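Local coordinates for Ras GTPase-activating-like protein IQGAP2 (Homo sapiens, PDB 5CJP) that probably binds GTP-loaded Rho-family GTPases such as Cdc42 through a domain related to Ras GTPase activators, serving as a scaffold rather than speeding hydrolysis, at residues R7-T10 against L11-Q15; I177-L180 against R181-T184. All coordinates share one frame; numbering follows the deposited sequence.

Interaction 1 of 2, residues R7-T10 against L11-Q15; sequences RRKT and LETYQ
T10 and Y14 lie side by side, one helical turn apart, and point the same way. The methyl CG2 of T10 meets the rim of the Y14 ring, in the ring plane, with CD2 of Y14 3.8 Å from it. T10 offers this methyl, which stands anti to its backbone nitrogen, and not its hydroxyl. Y14 N also gives a hydrogen bond to T10 O at 2.9 Å. T13 sits next to them and, like Y14 but unlike T10, is buried. Its hydroxyl stands anti to the carbonyl carbon (chi1 -58°) and folds back along the helix. From there OG1 of T13 donates to K9 O at 2.7 Å. T13 N adds weak, bent bonds to K9 O and T10 O. A valine here would remove the hydroxyl, and K9 O would probably have to rely on the weak bond from T13 N.

These are the first turns of the alpha helix 7-23, with the usual i to i+4 backbone bonds, such as E12 N to R8 O at 2.6 Å. The packed side is covered from elsewhere. L11 rests on I341 and E343 of strand 337-343, while T13 and Y14 pack on L373 of the second subunit. The Y14 ring also meets an aromatic side chain of another protein.

The other side is looser. The R8 guanidinium turns an edge to L11, whose CD2 is 3.9 Å from NE of R8. E12 extends past the same arginine. Its OE2 stays 4.5 Å from NH2 of R8, well out of the guanidinium plane; no N-H points at it, and any attraction is probably between the charges alone. K9 leads away from this pair; it is largely exposed, though it packs on L369 of the second subunit.

Interaction 2 of 2, residues I177-L180 against R181-T184; sequences IENL and RRVT
E178 and R181 run side by side and point the same way. Their flat ends are not coplanar: the carboxylate and guanidinium planes differ by 63°. A salt bridge joins OE2 of E178 to NH1 of R181 at 2.7 Å. The arginine starts with CG anti to its backbone N (chi1 -167°), then bends at chi2 and chi3, which brings NH1 back to the glutamate.

N179 and R182 also lie alongside each other, three residues apart, but their planes are nearly perpendicular. OD1 of N179 comes to the guanidinium edge, in its plane. The bond from NH1 of R182 to this oxygen is weak, at 3.4 Å.

L180 and T184 cross obliquely one turn apart, on the buried side. The threonine hydroxyl folds back over the backbone, and OG1 of T184 donates to L180 O at 2.6 Å from well above the carbonyl plane. T184 N reaches the same oxygen at 2.9 Å, nearly in line with the C=O. The leucine's CD2 lies 3.4 Å from OG1 of T184. Both residues pack on helix 261-278, L180 against S269 and V273, T184 against V270 and L274. R181 touches Y296 of helix 294-311.

This is an amphipathic stretch of helix within the Ras GTPase-activator family region. The charged and amide groups pair on its more exposed side. On the buried side, the double grip on L180 O lets the T184 hydroxyl find an acceptor within its own helix.

In the fold
The chain meets interaction 1 first, at the start of helix 7-23. Interaction 2 follows much later, midway along helix 167-193. Each joins consecutive turns of one helix, so neither closes a long loop. They stand in series and do not nest or cross. Their centres are 56 Å apart, their nearest atoms about 44 Å, and they lie on opposite sides of the chain's centre. Residues 7-15 bring the N-terminal helix against strand 337-343, from the far end of the chain, and against other chains of the assembly. Residues 177-184 lie within the Ras GTPase-activator family region, where the buried side of their helix packs on helices 261-278 and 294-311 of the same chain.

Interaction 1 of 2, residues R7-T10 against L11-Q15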
ATOM      1  N   ARG E   7       1.586 -29.942  -4.633  1.00116.19           N
ATOM      2  CA  ARG E   7       1.460 -28.539  -4.267  1.00112.42           C
ATOM      3  C   ARG E   7       2.678 -28.055  -3.496  1.00108.64           C
ATOM      4  O   ARG E   7       2.913 -26.858  -3.408  1.00109.38           O
ATOM      5  CB  ARG E   7       0.218 -28.320  -3.414  1.00113.17           C
ATOM      6  CG  ARG E   7      -1.075 -28.707  -4.087  1.00114.39           C
ATOM      7  CD  ARG E   7      -2.223 -28.351  -3.177  1.00115.01           C
ATOM      8  NE  ARG E   7      -2.265 -26.914  -2.929  1.00115.13           N
ATOM      9  CZ  ARG E   7      -2.858 -26.346  -1.885  1.00114.99           C
ATOM     10  NH1 ARG E   7      -3.460 -27.103  -0.975  1.00116.05           N
ATOM     11  NH2 ARG E   7      -2.861 -25.027  -1.756  1.00114.73           N
ATOM     12  N   ARG E   8       3.438 -28.991  -2.932  1.00103.34           N
ATOM     13  CA  ARG E   8       4.633 -28.642  -2.168  1.00 97.60           C
ATOM     14  C   ARG E   8       5.784 -28.302  -3.104  1.00 96.77           C
ATOM     15  O   ARG E   8       6.505 -27.330  -2.887  1.00 94.47           O
ATOM     16  CB  ARG E   8       5.059 -29.795  -1.259  1.00 92.44           C
ATOM     17  CG  ARG E   8       4.000 -30.262  -0.271  1.00 88.32           C
ATOM     18  CD  ARG E   8       3.434 -29.134   0.610  1.00 85.39           C
ATOM     19  NE  ARG E   8       4.457 -28.254   1.175  1.00 84.56           N
ATOM     20  CZ  ARG E   8       5.575 -28.664   1.778  1.00 83.89           C
ATOM     21  NH1 ARG E   8       5.838 -29.965   1.900  1.00 82.33           N
ATOM     22  NH2 ARG E   8       6.433 -27.764   2.266  1.00 82.65           N
ATOM     23  N   LYS E   9       5.960 -29.115  -4.140  1.00 96.43           N
ATOM     24  CA  LYS E   9       7.023 -28.873  -5.108  1.00 94.67           C
ATOM     25  C   LYS E   9       6.801 -27.472  -5.682  1.00 89.92           C
ATOM     26  O   LYS E   9       7.753 -26.733  -5.945  1.00 91.89           O
ATOM     27  CB  LYS E   9       6.968 -29.924  -6.221  1.00 98.02           C
ATOM     28  CG  LYS E   9       8.334 -30.445  -6.676  1.00 97.84           C
ATOM     29  CD  LYS E   9       9.214 -29.343  -7.256  1.00 93.57           C
ATOM     30  CE  LYS E   9      10.457 -29.914  -7.934  1.00 88.02           C
ATOM     31  NZ  LYS E   9      11.310 -30.701  -6.998  1.00 86.12           N
ATOM     32  N   THR E  10       5.530 -27.118  -5.860  1.00 80.36           N
ATOM     33  CA  THR E  10       5.140 -25.808  -6.369  1.00 68.67           C
ATOM     34  C   THR E  10       5.283 -24.741  -5.288  1.00 66.48           C
ATOM     35  O   THR E  10       5.857 -23.669  -5.514  1.00 65.46           O
ATOM     36  CB  THR E  10       3.687 -25.825  -6.838  1.00 62.77           C
ATOM     37  OG1 THR E  10       3.601 -26.578  -8.047  1.00 57.25           O
ATOM     38  CG2 THR E  10       3.166 -24.408  -7.069  1.00 55.24           C
ATOM     39  N   LEU E  11       4.751 -25.044  -4.110  1.00 62.74           N
ATOM     40  CA  LEU E  11       4.815 -24.121  -2.986  1.00 60.94           C
ATOM     41  C   LEU E  11       6.281 -23.783  -2.716  1.00 60.47           C
ATOM     42  O   LEU E  11       6.624 -22.648  -2.373  1.00 58.56           O
ATOM     43  CB  LEU E  11       4.198 -24.756  -1.732  1.00 55.14           C
ATOM     44  CG  LEU E  11       4.100 -23.761  -0.575  1.00 51.75           C
ATOM     45  CD1 LEU E  11       2.961 -22.831  -0.859  1.00 48.58           C
ATOM     46  CD2 LEU E  11       3.890 -24.459   0.736  1.00 49.00           C
ATOM     47  N   GLU E  12       7.131 -24.789  -2.877  1.00 61.70           N
ATOM     48  CA  GLU E  12       8.557 -24.627  -2.657  1.00 64.73           C
ATOM     49  C   GLU E  12       9.233 -23.816  -3.760  1.00 59.07           C
ATOM     50  O   GLU E  12      10.258 -23.177  -3.532  1.00 54.52           O
ATOM     51  CB  GLU E  12       9.214 -26.004  -2.511  1.00 76.27           C
ATOM     52  CG  GLU E  12       8.876 -26.690  -1.184  1.00 93.56           C
ATOM     53  CD  GLU E  12       9.412 -28.103  -1.091  1.00102.01           C
ATOM     54  OE1 GLU E  12       9.026 -28.936  -1.936  1.00106.81           O
ATOM     55  OE2 GLU E  12      10.213 -28.384  -0.175  1.00105.65           O
ATOM     56  N   THR E  13       8.653 -23.824  -4.953  1.00 55.12           N
ATOM     57  CA  THR E  13       9.215 -23.064  -6.048  1.00 53.67           C
ATOM     58  C   THR E  13       8.800 -21.603  -5.842  1.00 50.71           C
ATOM     59  O   THR E  13       9.509 -20.676  -6.250  1.00 46.83           O
ATOM     60  CB  THR E  13       8.715 -23.618  -7.411  1.00 55.95           C
ATOM     61  OG1 THR E  13       9.083 -25.001  -7.517  1.00 58.16           O
ATOM     62  CG2 THR E  13       9.339 -22.866  -8.582  1.00 55.85           C
ATOM     63  N   TYR E  14       7.665 -21.400  -5.179  1.00 49.40           N
ATOM     64  CA  TYR E  14       7.186 -20.044  -4.903  1.00 49.12           C
ATOM     65  C   TYR E  14       7.975 -19.424  -3.761  1.00 45.01           C
ATOM     66  O   TYR E  14       8.307 -18.238  -3.808  1.00 42.33           O
ATOM     67  CB  TYR E  14       5.696 -20.052  -4.554  1.00 57.35           C
ATOM     68  CG  TYR E  14       4.800 -19.761  -5.733  1.00 65.74           C
ATOM     69  CD1 TYR E  14       4.627 -18.459  -6.187  1.00 70.92           C
ATOM     70  CD2 TYR E  14       4.162 -20.793  -6.425  1.00 69.85           C
ATOM     71  CE1 TYR E  14       3.846 -18.181  -7.301  1.00 75.73           C
ATOM     72  CE2 TYR E  14       3.376 -20.534  -7.546  1.00 74.02           C
ATOM     73  CZ  TYR E  14       3.221 -19.224  -7.986  1.00 77.73           C
ATOM     74  OH  TYR E  14       2.465 -18.944  -9.117  1.00 80.59           O
ATOM     75  N   GLN E  15       8.276 -20.224  -2.740  1.00 42.26           N
ATOM     76  CA  GLN E  15       9.045 -19.744  -1.593  1.00 43.07           C
ATOM     77  C   GLN E  15      10.440 -19.322  -2.062  1.00 42.25           C
ATOM     78  O   GLN E  15      11.003 -18.336  -1.580  1.00 40.29           O
ATOM     79  CB  GLN E  15       9.163 -20.845  -0.531  1.00 43.55           C
ATOM     80  CG  GLN E  15       7.833 -21.402  -0.043  1.00 43.38           C
ATOM     81  CD  GLN E  15       8.010 -22.537   0.963  1.00 45.68           C
ATOM     82  OE1 GLN E  15       8.759 -23.482   0.720  1.00 45.55           O
ATOM     83  NE2 GLN E  15       7.318 -22.445   2.096  1.00 45.03           N
TER

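Interaction 2 of 2, residues I177-L180 against R181-T184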
ATOM      1  N   ILE E 177       4.497  15.596 -45.900  1.00 60.12           N
ATOM      2  CA  ILE E 177       5.934  15.384 -45.936  1.00 60.48           C
ATOM      3  C   ILE E 177       6.650  16.605 -45.385  1.00 64.17           C
ATOM      4  O   ILE E 177       7.756  16.501 -44.868  1.00 65.27           O
ATOM      5  CB  ILE E 177       6.410  15.128 -47.358  1.00 57.79           C
ATOM      6  CG1 ILE E 177       5.696  13.888 -47.890  1.00 56.26           C
ATOM      7  CG2 ILE E 177       7.912  14.948 -47.401  1.00 51.73           C
ATOM      8  CD1 ILE E 177       5.879  13.694 -49.353  1.00 72.65           C
ATOM      9  N   GLU E 178       6.016  17.766 -45.493  1.00 68.29           N
ATOM     10  CA  GLU E 178       6.631  18.981 -44.993  1.00 71.67           C
ATOM     11  C   GLU E 178       6.459  19.004 -43.498  1.00 69.65           C
ATOM     12  O   GLU E 178       7.413  19.233 -42.759  1.00 70.90           O
ATOM     13  CB  GLU E 178       5.979  20.217 -45.607  1.00 78.88           C
ATOM     14  CG  GLU E 178       6.951  21.056 -46.405  1.00 83.70           C
ATOM     15  CD  GLU E 178       8.097  21.569 -45.563  1.00 87.35           C
ATOM     16  OE1 GLU E 178       7.870  22.501 -44.761  1.00 89.25           O
ATOM     17  OE2 GLU E 178       9.220  21.032 -45.693  1.00 88.89           O
ATOM     18  N   ASN E 179       5.229  18.760 -43.062  1.00 65.69           N
ATOM     19  CA  ASN E 179       4.904  18.731 -41.647  1.00 61.80           C
ATOM     20  C   ASN E 179       5.782  17.701 -40.943  1.00 59.31           C
ATOM     21  O   ASN E 179       6.446  18.010 -39.955  1.00 57.50           O
ATOM     22  CB  ASN E 179       3.430  18.356 -41.440  1.00 64.10           C
ATOM     23  CG  ASN E 179       2.471  19.436 -41.917  1.00 64.56           C
ATOM     24  OD1 ASN E 179       2.426  20.535 -41.368  1.00 65.98           O
ATOM     25  ND2 ASN E 179       1.698  19.120 -42.942  1.00 67.75           N
ATOM     26  N   LEU E 180       5.781  16.478 -41.470  1.00 57.98           N
ATOM     27  CA  LEU E 180       6.548  15.379 -40.896  1.00 58.52           C
ATOM     28  C   LEU E 180       8.015  15.737 -40.679  1.00 59.91           C
ATOM     29  O   LEU E 180       8.556  15.533 -39.590  1.00 59.38           O
ATOM     30  CB  LEU E 180       6.456  14.135 -41.793  1.00 56.28           C
ATOM     31  CG  LEU E 180       6.184  12.747 -41.161  1.00 53.71           C
ATOM     32  CD1 LEU E 180       6.484  11.669 -42.204  1.00 50.29           C
ATOM     33  CD2 LEU E 180       7.044  12.512 -39.920  1.00 49.51           C
ATOM     34  N   ARG E 181       8.653  16.279 -41.710  1.00 61.80           N
ATOM     35  CA  ARG E 181      10.058  16.647 -41.617  1.00 65.64           C
ATOM     36  C   ARG E 181      10.295  17.707 -40.555  1.00 62.21           C
ATOM     37  O   ARG E 181      11.345  17.744 -39.918  1.00 61.03           O
ATOM     38  CB  ARG E 181      10.564  17.161 -42.960  1.00 74.09           C
ATOM     39  CG  ARG E 181      12.081  17.264 -43.030  1.00 87.77           C
ATOM     40  CD  ARG E 181      12.489  18.606 -43.582  1.00 98.25           C
ATOM     41  NE  ARG E 181      12.088  19.683 -42.677  1.00104.09           N
ATOM     42  CZ  ARG E 181      11.637  20.867 -43.076  1.00106.24           C
ATOM     43  NH1 ARG E 181      11.521  21.138 -44.369  1.00107.58           N
ATOM     44  NH2 ARG E 181      11.308  21.788 -42.179  1.00106.55           N
ATOM     45  N   ARG E 182       9.305  18.565 -40.369  1.00 60.03           N
ATOM     46  CA  ARG E 182       9.375  19.644 -39.400  1.00 57.05           C
ATOM     47  C   ARG E 182       9.273  19.147 -37.958  1.00 55.78           C
ATOM     48  O   ARG E 182      10.051  19.561 -37.101  1.00 53.00           O
ATOM     49  CB  ARG E 182       8.248  20.624 -39.678  1.00 57.81           C
ATOM     50  CG  ARG E 182       8.667  22.059 -39.693  1.00 55.86           C
ATOM     51  CD  ARG E 182       7.438  22.922 -39.612  1.00 57.20           C
ATOM     52  NE  ARG E 182       6.730  22.663 -38.360  1.00 53.06           N
ATOM     53  CZ  ARG E 182       5.526  22.108 -38.277  1.00 53.45           C
ATOM     54  NH1 ARG E 182       4.873  21.740 -39.378  1.00 48.83           N
ATOM     55  NH2 ARG E 182       4.969  21.934 -37.088  1.00 55.16           N
ATOM     56  N   VAL E 183       8.296  18.281 -37.685  1.00 54.01           N
ATOM     57  CA  VAL E 183       8.130  17.738 -36.337  1.00 52.28           C
ATOM     58  C   VAL E 183       9.261  16.784 -36.012  1.00 52.28           C
ATOM     59  O   VAL E 183       9.742  16.740 -34.892  1.00 52.79           O
ATOM     60  CB  VAL E 183       6.807  16.987 -36.172  1.00 51.40           C
ATOM     61  CG1 VAL E 183       5.836  17.843 -35.409  1.00 52.87           C
ATOM     62  CG2 VAL E 183       6.220  16.646 -37.509  1.00 52.49           C
ATOM     63  N   THR E 184       9.696  16.028 -37.009  1.00 51.11           N
ATOM     64  CA  THR E 184      10.774  15.078 -36.817  1.00 49.58           C
ATOM     65  C   THR E 184      12.051  15.770 -36.393  1.00 53.21           C
ATOM     66  O   THR E 184      12.735  15.306 -35.481  1.00 53.31           O
ATOM     67  CB  THR E 184      11.063  14.293 -38.105  1.00 46.32           C
ATOM     68  OG1 THR E 184       9.895  13.568 -38.487  1.00 42.15           O
ATOM     69  CG2 THR E 184      12.207  13.322 -37.902  1.00 37.71           C
TER